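Local coordinates for acid phosphatase (Bacillus anthracis, PDB 2I33), which hydrolyses phosphate monoesters as a class C acid phosphatase of the HAD superfamily, which binds magnesium in its active site, at the interface of chains A and B. Coordinates in Å, arbitrary orientation; residue numbers count along the deposited sequence, not the author numbering. Chains: chain A/B, Acid phosphatase.

The interface of chains A and B. Residues chain A 75-76, 79, 90, 94, 97; chain B 248-249.
The hydroxyl oxygen OG of B:Ser248 rests against chain A at A:Met79, 3.3 Å from both CB and CA, a van der Waals contact; within its own chain OG makes a weak hydrogen bond to the carbonyl O of B:Phe249. The next residue gives up the largest share of surface: B:Phe249 loses 105 Å² of the 213 Å² summed over the patch. Its ring enters between helices 74-83 and 91-97. CG stands between the backbone N and the carbonyl carbon (chi1 75°), which carries the ring off the extended backbone and into this groove. The CE3-CZ3 rim of A:Trp94 sits over one face of the ring, offset toward its rim, with CE3 3.5 Å from CG of B:Phe249, while CZ3 meets the CB of the same phenylalanine at 3.6 Å. The ring planes are inclined by about 54°, so an indole edge leans on the phenyl face and the contact is not a parallel stack. A:Lys97 touches the CD1 corner of the ring with its aliphatic stem, CD to CD1 of B:Phe249 at 3.6 Å, CD lying off the ring plane on the tryptophan side. Two residues run alongside the ring: A:Met79, from the side away from the tryptophan, reaches CE2 of B:Phe249 from CB at 3.9 Å, and A:His76, from the tryptophan side, brings its imidazole CD2 to 4.0 Å from that atom. The carbonyl O of A:Pro75 faces the ring edge in its plane, 3.8 Å from CD2 of B:Phe249. This lies near the end of the modelled C-terminal tail of chain B, beyond helix 235-244, reaching over to chain A; the two-fold symmetry repeats the exchange, which would hold the subunits together if this dimer is the biological one.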
loop_
_atom_site.group_PDB
_atom_site.type_symbol
_atom_site.label_atom_id
_atom_site.label_comp_id
_atom_site.label_asym_id
_atom_site.label_seq_id
_atom_site.Cartn_x
_atom_site.Cartn_y
_atom_site.Cartn_z
ATOM N N PRO A 75 8.468 -7.054 -13.197
ATOM C CA PRO A 75 9.660 -7.233 -14.063
ATOM C C PRO A 75 9.652 -6.354 -15.304
ATOM O O PRO A 75 10.711 -5.994 -15.818
ATOM C CB PRO A 75 9.594 -8.695 -14.469
ATOM C CG PRO A 75 8.833 -9.346 -13.304
ATOM C CD PRO A 75 7.805 -8.352 -12.929
ATOM N N HIS A 76 8.465 -6.016 -15.782
ATOM C CA HIS A 76 8.403 -5.099 -16.906
ATOM C C HIS A 76 8.818 -3.680 -16.503
ATOM O O HIS A 76 9.556 -2.983 -17.220
ATOM C CB HIS A 76 7.040 -5.085 -17.546
ATOM C CG HIS A 76 6.967 -4.154 -18.695
ATOM N ND1 HIS A 76 6.653 -2.828 -18.542
ATOM C CD2 HIS A 76 7.267 -4.331 -20.006
ATOM C CE1 HIS A 76 6.727 -2.230 -19.719
ATOM N NE2 HIS A 76 7.093 -3.121 -20.622
ATOM N N MET A 79 12.451 -3.547 -16.268
ATOM C CA MET A 79 13.004 -3.434 -17.610
ATOM C C MET A 79 13.014 -1.970 -18.040
ATOM O O MET A 79 13.981 -1.509 -18.639
ATOM C CB MET A 79 12.206 -4.278 -18.605
ATOM C CG MET A 79 12.712 -4.241 -20.030
ATOM S SD MET A 79 12.137 -2.802 -20.963
ATOM C CE MET A 79 10.370 -2.998 -20.924
ATOM N N LYS A 90 7.786 -2.575 -25.049
ATOM C CA LYS A 90 7.882 -4.028 -24.815
ATOM C C LYS A 90 6.849 -4.572 -23.814
ATOM O O LYS A 90 6.984 -5.667 -23.278
ATOM C CB LYS A 90 9.342 -4.401 -24.490
ATOM C CG LYS A 90 10.235 -4.203 -25.689
ATOM C CD LYS A 90 11.632 -4.747 -25.514
ATOM C CE LYS A 90 12.367 -4.719 -26.851
ATOM N NZ LYS A 90 13.793 -5.187 -26.835
ATOM N N TRP A 94 6.187 -8.543 -23.044
ATOM C CA TRP A 94 6.028 -9.041 -21.681
ATOM C C TRP A 94 4.739 -9.854 -21.518
ATOM O O TRP A 94 4.754 -10.990 -21.010
ATOM C CB TRP A 94 6.027 -7.859 -20.728
ATOM C CG TRP A 94 5.577 -8.202 -19.357
ATOM C CD1 TRP A 94 4.440 -7.794 -18.753
ATOM C CD2 TRP A 94 6.221 -9.090 -18.439
ATOM N NE1 TRP A 94 4.336 -8.338 -17.485
ATOM C CE2 TRP A 94 5.399 -9.169 -17.282
ATOM C CE3 TRP A 94 7.378 -9.852 -18.480
ATOM C CZ2 TRP A 94 5.755 -9.936 -16.167
ATOM C CZ3 TRP A 94 7.706 -10.619 -17.382
ATOM C CH2 TRP A 94 6.899 -10.663 -16.253
ATOM N N LYS A 97 4.886 -13.309 -23.039
ATOM C CA LYS A 97 5.703 -14.289 -22.331
ATOM C C LYS A 97 4.853 -15.028 -21.306
ATOM O O LYS A 97 5.154 -16.183 -20.963
ATOM C CB LYS A 97 6.877 -13.616 -21.634
ATOM C CG LYS A 97 7.908 -13.047 -22.600
ATOM C CD LYS A 97 9.238 -12.868 -21.898
ATOM C CE LYS A 97 10.008 -14.191 -21.873
ATOM N NZ LYS A 97 10.733 -14.285 -20.588
ATOM N N SER B 248 14.396 -7.604 -13.859
ATOM C CA SER B 248 13.813 -7.419 -15.189
ATOM C C SER B 248 13.415 -8.783 -15.760
ATOM O O SER B 248 13.482 -9.809 -15.056
ATOM C CB SER B 248 14.815 -6.684 -16.088
ATOM O OG SER B 248 14.303 -6.466 -17.393
ATOM N N PHE B 249 12.958 -8.806 -17.007
ATOM C CA PHE B 249 12.682 -10.071 -17.703
ATOM C C PHE B 249 13.546 -10.225 -18.960
ATOM O O PHE B 249 14.124 -9.254 -19.447
ATOM C CB PHE B 249 11.195 -10.163 -18.050
ATOM C CG PHE B 249 10.777 -9.298 -19.211
ATOM C CD1 PHE B 249 10.653 -9.834 -20.482
ATOM C CD2 PHE B 249 10.472 -7.959 -19.017
ATOM C CE1 PHE B 249 10.258 -9.042 -21.558
ATOM C CE2 PHE B 249 10.056 -7.167 -20.091
ATOM C CZ PHE B 249 9.960 -7.702 -21.349
#